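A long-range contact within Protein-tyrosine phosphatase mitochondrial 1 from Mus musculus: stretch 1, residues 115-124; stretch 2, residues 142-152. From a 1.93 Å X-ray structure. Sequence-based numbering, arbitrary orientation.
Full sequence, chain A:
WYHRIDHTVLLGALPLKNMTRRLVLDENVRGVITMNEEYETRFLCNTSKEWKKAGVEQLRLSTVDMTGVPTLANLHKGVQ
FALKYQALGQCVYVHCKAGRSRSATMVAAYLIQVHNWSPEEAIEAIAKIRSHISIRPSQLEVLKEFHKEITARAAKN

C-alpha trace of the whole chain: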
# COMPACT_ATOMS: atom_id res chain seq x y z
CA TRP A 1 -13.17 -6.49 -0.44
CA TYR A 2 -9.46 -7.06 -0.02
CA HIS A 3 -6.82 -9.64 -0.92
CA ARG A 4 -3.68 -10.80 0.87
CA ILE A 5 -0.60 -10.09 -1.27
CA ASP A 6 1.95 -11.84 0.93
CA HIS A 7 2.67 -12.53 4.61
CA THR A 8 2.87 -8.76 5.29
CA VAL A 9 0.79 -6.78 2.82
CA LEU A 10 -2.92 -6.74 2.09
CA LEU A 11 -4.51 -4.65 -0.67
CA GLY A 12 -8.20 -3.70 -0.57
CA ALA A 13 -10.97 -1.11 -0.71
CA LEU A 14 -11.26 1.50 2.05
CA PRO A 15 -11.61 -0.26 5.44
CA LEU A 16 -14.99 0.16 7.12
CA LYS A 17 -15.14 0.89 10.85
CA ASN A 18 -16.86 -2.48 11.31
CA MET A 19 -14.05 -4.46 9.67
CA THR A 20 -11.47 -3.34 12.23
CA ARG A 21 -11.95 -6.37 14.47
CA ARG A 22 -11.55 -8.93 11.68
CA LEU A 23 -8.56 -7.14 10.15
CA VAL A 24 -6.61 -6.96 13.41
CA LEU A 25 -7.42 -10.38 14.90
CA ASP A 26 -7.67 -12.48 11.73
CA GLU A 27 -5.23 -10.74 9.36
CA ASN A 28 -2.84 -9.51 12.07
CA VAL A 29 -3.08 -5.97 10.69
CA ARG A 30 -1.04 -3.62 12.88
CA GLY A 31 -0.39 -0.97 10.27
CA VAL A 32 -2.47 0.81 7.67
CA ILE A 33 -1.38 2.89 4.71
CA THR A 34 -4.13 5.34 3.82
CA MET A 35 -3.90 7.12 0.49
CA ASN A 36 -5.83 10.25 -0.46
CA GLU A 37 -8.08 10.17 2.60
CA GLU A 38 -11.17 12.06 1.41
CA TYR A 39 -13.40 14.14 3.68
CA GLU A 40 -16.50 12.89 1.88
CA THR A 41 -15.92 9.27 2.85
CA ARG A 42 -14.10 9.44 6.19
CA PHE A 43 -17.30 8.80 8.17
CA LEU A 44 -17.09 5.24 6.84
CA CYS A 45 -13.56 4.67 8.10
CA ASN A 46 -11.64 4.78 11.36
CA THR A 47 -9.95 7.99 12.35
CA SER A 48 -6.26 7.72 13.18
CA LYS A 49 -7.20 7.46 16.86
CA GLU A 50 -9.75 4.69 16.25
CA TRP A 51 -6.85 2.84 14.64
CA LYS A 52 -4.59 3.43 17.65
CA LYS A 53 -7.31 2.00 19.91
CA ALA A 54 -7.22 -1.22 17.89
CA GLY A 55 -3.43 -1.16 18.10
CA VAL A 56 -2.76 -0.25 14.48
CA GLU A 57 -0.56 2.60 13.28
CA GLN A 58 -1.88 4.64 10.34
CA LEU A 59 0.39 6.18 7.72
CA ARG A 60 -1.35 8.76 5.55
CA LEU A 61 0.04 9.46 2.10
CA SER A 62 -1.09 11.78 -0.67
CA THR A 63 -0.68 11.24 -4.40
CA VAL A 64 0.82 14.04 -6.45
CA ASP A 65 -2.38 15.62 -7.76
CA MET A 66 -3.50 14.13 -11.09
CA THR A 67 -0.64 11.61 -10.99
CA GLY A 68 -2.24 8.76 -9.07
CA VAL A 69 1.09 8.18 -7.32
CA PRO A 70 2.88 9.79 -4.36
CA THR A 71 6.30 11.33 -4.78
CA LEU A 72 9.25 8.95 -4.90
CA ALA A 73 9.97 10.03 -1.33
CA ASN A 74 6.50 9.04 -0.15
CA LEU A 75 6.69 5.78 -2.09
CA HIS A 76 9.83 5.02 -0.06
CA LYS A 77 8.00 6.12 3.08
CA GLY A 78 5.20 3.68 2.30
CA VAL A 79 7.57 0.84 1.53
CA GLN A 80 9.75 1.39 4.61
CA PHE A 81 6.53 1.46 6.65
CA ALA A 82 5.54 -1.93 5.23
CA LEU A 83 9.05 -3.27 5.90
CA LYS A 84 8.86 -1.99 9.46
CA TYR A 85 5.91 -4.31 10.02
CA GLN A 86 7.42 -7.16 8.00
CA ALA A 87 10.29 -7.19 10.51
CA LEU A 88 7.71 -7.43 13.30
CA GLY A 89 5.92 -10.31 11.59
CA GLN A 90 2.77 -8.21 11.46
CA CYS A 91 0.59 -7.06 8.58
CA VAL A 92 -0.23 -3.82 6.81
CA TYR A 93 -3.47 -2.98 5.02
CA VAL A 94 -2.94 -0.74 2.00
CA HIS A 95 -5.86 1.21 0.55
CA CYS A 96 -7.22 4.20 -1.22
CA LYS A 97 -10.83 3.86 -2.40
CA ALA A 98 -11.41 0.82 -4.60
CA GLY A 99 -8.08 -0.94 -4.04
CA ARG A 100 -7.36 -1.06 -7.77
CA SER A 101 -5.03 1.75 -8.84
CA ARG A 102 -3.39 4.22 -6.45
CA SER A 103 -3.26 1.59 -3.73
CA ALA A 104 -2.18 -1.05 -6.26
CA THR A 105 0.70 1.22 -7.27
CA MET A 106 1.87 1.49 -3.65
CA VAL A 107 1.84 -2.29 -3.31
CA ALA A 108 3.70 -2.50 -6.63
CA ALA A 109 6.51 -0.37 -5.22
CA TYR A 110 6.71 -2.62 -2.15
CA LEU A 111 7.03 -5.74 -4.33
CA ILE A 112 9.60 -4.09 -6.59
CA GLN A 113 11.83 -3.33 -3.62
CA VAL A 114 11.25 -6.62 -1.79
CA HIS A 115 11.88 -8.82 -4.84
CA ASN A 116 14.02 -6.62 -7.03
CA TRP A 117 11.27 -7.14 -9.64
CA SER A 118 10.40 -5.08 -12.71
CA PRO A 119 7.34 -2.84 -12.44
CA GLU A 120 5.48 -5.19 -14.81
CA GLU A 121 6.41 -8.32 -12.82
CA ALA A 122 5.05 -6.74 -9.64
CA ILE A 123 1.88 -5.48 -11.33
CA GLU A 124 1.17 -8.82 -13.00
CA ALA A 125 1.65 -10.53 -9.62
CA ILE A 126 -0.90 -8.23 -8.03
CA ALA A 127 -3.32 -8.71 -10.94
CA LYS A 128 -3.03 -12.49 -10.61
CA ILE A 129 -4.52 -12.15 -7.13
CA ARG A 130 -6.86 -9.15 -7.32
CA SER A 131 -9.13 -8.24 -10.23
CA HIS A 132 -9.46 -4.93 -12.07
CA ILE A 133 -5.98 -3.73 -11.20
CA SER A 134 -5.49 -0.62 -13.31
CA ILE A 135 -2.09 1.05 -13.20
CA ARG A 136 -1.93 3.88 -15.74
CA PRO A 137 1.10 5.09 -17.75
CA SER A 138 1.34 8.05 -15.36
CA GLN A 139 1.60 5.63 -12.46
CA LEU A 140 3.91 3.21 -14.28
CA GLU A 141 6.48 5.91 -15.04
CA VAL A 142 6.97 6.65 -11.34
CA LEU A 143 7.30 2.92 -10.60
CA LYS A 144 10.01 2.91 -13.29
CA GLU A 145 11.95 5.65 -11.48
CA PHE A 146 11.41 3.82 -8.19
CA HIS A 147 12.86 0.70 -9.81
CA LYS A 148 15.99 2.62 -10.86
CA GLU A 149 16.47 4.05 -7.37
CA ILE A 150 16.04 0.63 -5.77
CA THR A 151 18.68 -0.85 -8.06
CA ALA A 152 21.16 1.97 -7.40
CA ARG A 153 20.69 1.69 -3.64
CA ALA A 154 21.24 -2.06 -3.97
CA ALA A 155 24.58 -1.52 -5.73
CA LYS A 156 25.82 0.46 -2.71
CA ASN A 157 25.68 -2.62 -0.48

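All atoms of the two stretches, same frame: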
# COMPACT_ATOMS: atom_id res chain seq x y z
N HIS A 115 11.45 -7.74 -3.95
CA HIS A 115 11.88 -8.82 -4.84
C HIS A 115 12.90 -8.42 -5.89
O HIS A 115 13.38 -9.26 -6.66
CB HIS A 115 10.67 -9.45 -5.52
CG HIS A 115 9.68 -10.04 -4.57
ND1 HIS A 115 9.92 -11.22 -3.88
CD2 HIS A 115 8.45 -9.63 -4.19
CE1 HIS A 115 8.87 -11.50 -3.13
NE2 HIS A 115 7.97 -10.55 -3.29
N ASN A 116 13.26 -7.14 -5.92
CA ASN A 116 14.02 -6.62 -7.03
C ASN A 116 13.36 -7.04 -8.35
O ASN A 116 14.01 -7.56 -9.24
CB ASN A 116 15.47 -7.11 -6.98
CG ASN A 116 16.32 -6.53 -8.09
OD1 ASN A 116 16.13 -5.39 -8.50
ND2 ASN A 116 17.27 -7.32 -8.59
N TRP A 117 12.04 -6.82 -8.44
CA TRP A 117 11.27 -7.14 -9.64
C TRP A 117 11.08 -5.91 -10.53
O TRP A 117 11.18 -4.77 -10.06
CB TRP A 117 9.88 -7.67 -9.27
CG TRP A 117 9.82 -9.10 -8.84
CD1 TRP A 117 10.84 -10.02 -8.88
CD2 TRP A 117 8.68 -9.78 -8.31
NE1 TRP A 117 10.39 -11.23 -8.40
CE2 TRP A 117 9.07 -11.11 -8.04
CE3 TRP A 117 7.36 -9.40 -8.03
CZ2 TRP A 117 8.20 -12.06 -7.50
CZ3 TRP A 117 6.50 -10.34 -7.50
CH2 TRP A 117 6.92 -11.65 -7.25
N SER A 118 10.78 -6.15 -11.80
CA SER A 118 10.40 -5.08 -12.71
C SER A 118 9.02 -4.57 -12.33
O SER A 118 8.23 -5.28 -11.70
CB SER A 118 10.39 -5.58 -14.15
OG SER A 118 9.36 -6.54 -14.33
N PRO A 119 8.70 -3.32 -12.71
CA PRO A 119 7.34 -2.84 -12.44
C PRO A 119 6.30 -3.83 -12.97
O PRO A 119 5.36 -4.15 -12.27
CB PRO A 119 7.29 -1.52 -13.20
CG PRO A 119 8.71 -1.03 -13.16
CD PRO A 119 9.57 -2.27 -13.28
N GLU A 120 6.48 -4.32 -14.20
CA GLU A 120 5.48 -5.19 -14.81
C GLU A 120 5.35 -6.55 -14.11
O GLU A 120 4.27 -7.11 -14.05
CB GLU A 120 5.75 -5.36 -16.31
CG GLU A 120 7.11 -5.93 -16.64
CD GLU A 120 8.17 -4.87 -16.93
OE1 GLU A 120 8.09 -3.75 -16.38
OE2 GLU A 120 9.09 -5.17 -17.71
N GLU A 121 6.46 -7.08 -13.59
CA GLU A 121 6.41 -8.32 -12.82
C GLU A 121 5.56 -8.15 -11.56
O GLU A 121 4.72 -8.99 -11.25
CB GLU A 121 7.82 -8.79 -12.44
CG GLU A 121 8.43 -9.74 -13.45
CD GLU A 121 9.89 -10.02 -13.17
OE1 GLU A 121 10.61 -9.10 -12.73
OE2 GLU A 121 10.32 -11.17 -13.40
N ALA A 122 5.79 -7.06 -10.85
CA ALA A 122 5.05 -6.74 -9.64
C ALA A 122 3.56 -6.56 -9.94
O ALA A 122 2.70 -7.10 -9.25
CB ALA A 122 5.60 -5.49 -9.00
N ILE A 123 3.27 -5.77 -10.97
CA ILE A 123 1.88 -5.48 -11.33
C ILE A 123 1.14 -6.75 -11.72
O ILE A 123 0.02 -7.00 -11.26
CB ILE A 123 1.82 -4.42 -12.45
CG1 ILE A 123 2.34 -3.08 -11.93
CG2 ILE A 123 0.39 -4.27 -12.97
CD1 ILE A 123 2.58 -2.04 -13.02
N GLU A 124 1.77 -7.56 -12.57
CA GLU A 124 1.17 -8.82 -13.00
C GLU A 124 0.93 -9.76 -11.82
O GLU A 124 -0.05 -10.50 -11.80
CB GLU A 124 2.04 -9.47 -14.08
CG GLU A 124 1.99 -8.71 -15.41
CD GLU A 124 3.10 -9.11 -16.37
OE1 GLU A 124 2.82 -9.89 -17.31
OE2 GLU A 124 4.24 -8.65 -16.19
N VAL A 142 6.39 6.44 -12.66
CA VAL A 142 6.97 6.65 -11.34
C VAL A 142 7.53 5.35 -10.78
O VAL A 142 8.59 5.34 -10.16
CB VAL A 142 5.96 7.30 -10.36
CG1 VAL A 142 6.53 7.33 -8.95
CG2 VAL A 142 5.60 8.70 -10.84
N LEU A 143 6.82 4.24 -11.00
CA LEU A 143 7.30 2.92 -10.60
C LEU A 143 8.61 2.58 -11.33
O LEU A 143 9.47 1.89 -10.78
CB LEU A 143 6.25 1.85 -10.89
CG LEU A 143 5.02 1.83 -9.98
CD1 LEU A 143 4.03 0.74 -10.40
CD2 LEU A 143 5.44 1.63 -8.53
N LYS A 144 8.75 3.07 -12.55
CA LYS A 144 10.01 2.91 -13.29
C LYS A 144 11.16 3.64 -12.62
O LYS A 144 12.28 3.12 -12.55
CB LYS A 144 9.85 3.40 -14.73
CG LYS A 144 9.24 2.39 -15.70
CD LYS A 144 9.45 2.84 -17.14
CE LYS A 144 9.13 1.74 -18.14
NZ LYS A 144 7.70 1.32 -18.09
N GLU A 145 10.91 4.87 -12.16
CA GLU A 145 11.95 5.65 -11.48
C GLU A 145 12.27 5.00 -10.14
O GLU A 145 13.43 4.95 -9.71
CB GLU A 145 11.50 7.10 -11.28
CG GLU A 145 11.34 7.91 -12.56
CD GLU A 145 12.64 8.55 -13.01
OE1 GLU A 145 13.69 7.87 -12.99
OE2 GLU A 145 12.61 9.74 -13.41
N PHE A 146 11.23 4.49 -9.47
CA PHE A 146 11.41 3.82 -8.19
C PHE A 146 12.30 2.60 -8.37
O PHE A 146 13.18 2.33 -7.55
CB PHE A 146 10.05 3.42 -7.60
CG PHE A 146 10.14 2.84 -6.22
CD1 PHE A 146 10.23 1.47 -6.03
CD2 PHE A 146 10.13 3.66 -5.10
CE1 PHE A 146 10.31 0.93 -4.76
CE2 PHE A 146 10.21 3.13 -3.83
CZ PHE A 146 10.30 1.76 -3.66
N HIS A 147 12.07 1.87 -9.46
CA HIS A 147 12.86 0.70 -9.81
C HIS A 147 14.34 1.04 -10.01
O HIS A 147 15.22 0.31 -9.56
CB HIS A 147 12.30 0.05 -11.08
CG HIS A 147 12.95 -1.25 -11.43
ND1 HIS A 147 13.70 -1.42 -12.58
CD2 HIS A 147 12.97 -2.45 -10.79
CE1 HIS A 147 14.14 -2.66 -12.63
NE2 HIS A 147 13.72 -3.31 -11.56
N LYS A 148 14.61 2.17 -10.67
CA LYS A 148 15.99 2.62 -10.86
C LYS A 148 16.67 2.99 -9.55
O LYS A 148 17.85 2.69 -9.36
CB LYS A 148 16.02 3.81 -11.82
CG LYS A 148 15.62 3.48 -13.25
CD LYS A 148 15.72 4.70 -14.15
CE LYS A 148 15.26 4.39 -15.56
NZ LYS A 148 15.41 5.57 -16.46
N GLU A 149 15.94 3.65 -8.66
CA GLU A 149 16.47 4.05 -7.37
C GLU A 149 16.78 2.85 -6.49
O GLU A 149 17.81 2.81 -5.80
CB GLU A 149 15.50 4.98 -6.64
CG GLU A 149 15.39 6.37 -7.24
CD GLU A 149 14.57 7.31 -6.38
OE1 GLU A 149 13.80 6.81 -5.53
OE2 GLU A 149 14.67 8.54 -6.56
N ILE A 150 15.88 1.87 -6.52
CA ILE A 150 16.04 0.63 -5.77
C ILE A 150 17.30 -0.11 -6.19
O ILE A 150 18.06 -0.60 -5.36
CB ILE A 150 14.82 -0.30 -5.95
CG1 ILE A 150 13.61 0.26 -5.21
CG2 ILE A 150 15.16 -1.72 -5.51
CD1 ILE A 150 13.94 0.88 -3.87
N THR A 151 17.51 -0.18 -7.50
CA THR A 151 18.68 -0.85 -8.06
C THR A 151 19.98 -0.14 -7.66
O THR A 151 20.96 -0.79 -7.30
CB THR A 151 18.58 -0.91 -9.60
OG1 THR A 151 17.35 -1.53 -9.97
CG2 THR A 151 19.74 -1.71 -10.17
N ALA A 152 19.98 1.19 -7.72
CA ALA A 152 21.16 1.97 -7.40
C ALA A 152 21.50 1.91 -5.91
O ALA A 152 22.67 1.96 -5.53
CB ALA A 152 20.98 3.41 -7.85
O HOH W 1 14.49 -6.49 -12.25

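The contact joins the loop at 116-118 and the first part of the helix that begins at Pro119 to one side of the helix running through 142-152. The two helix axes approach to 10.7 Å, with 117° between their N-to-C directions, so they cross obliquely. The buried surface is modest, 327 Å² summed over both sides, and no direct hydrogen bond spans the stretches; packing carries most of the contact, with one water as a polar link.

His115 does not reach stretch 2. At Asn116 the chain leaves helical geometry with positive phi (49/49), a conformation that asparagine tolerates better than most residues. Its CA-to-CB bond points sideways, but with chi1 at t the end of the side chain comes nearer to stretch 2: OD1 lies 4.3 Å from Thr151 OG1 and 4.4 Å from His147 NE2. Both distances are too long for hydrogen bonds, and Thr151 OG1 instead donates to His147 O within its own helix (2.8 Å). The backbone of Asn116 makes the polar link, since a water donates to Asn116 O at 3.2 Å and also meets His147 NE2 at 3.3 Å in a weak bond whose direction is not decided.

The CA-to-CB bond of Trp117 points away from stretch 2 and its side chain comes no nearer than 6.2 Å (CB to His147 NE2), so its close contact is made by the backbone. Trp117 O sits 3.0 Å from His147 CD2, the closest approach between the stretches. The same oxygen is 3.3 Å from His147 NE2, but the angle is poor and this is not a hydrogen bond; the carbonyl lies oblique to the ring.

The CA-to-CB bond of Ser118 also points away, and its hydroxyl caps its own helix. OG, with chi1 at p, accepts from Glu121 N at 3.0 Å (154°), and Ser118 N donates to Glu121 OE1 at 3.1 Å (171°). This reciprocal capping box secures the helix start just where it meets stretch 2, while Ser118 CA lies 3.9 Å from His147 NE2.

Pro119 has the largest area covered by the other stretch, 75 Å², and is buried, with its CA-to-CB bond toward stretch 2. Proline suits the first turn of a helix, where no preceding turn supplies an acceptor for the amide hydrogen it lacks. Its CD lies over one face of the His147 imidazole, 4.2 Å from the centroid and 18° off the ring normal, a CH-pi arrangement. His147 presents that face with chi1 at t and loses 66 Å² to stretch 1. The proline ring also packs along the helix: CB is 4.2 Å from Leu143 CB, and CG is 3.8 Å from Leu143 O and 4.3 Å from Lys144 CG. The lysine thus offers aliphatic carbons to the proline, while its NZ makes no contact within 4.5 Å of stretch 1.

One turn later, Ile123 N donates to Pro119 O (2.9 Å), and the CA-to-CB bond of Ile123, like that of Pro119, points toward stretch 2. Its CD1 meets Leu143 CD1 at 4.1 Å, extending the apolar patch begun by Pro119 with two branched aliphatic side chains. Glu124 lies beyond reach.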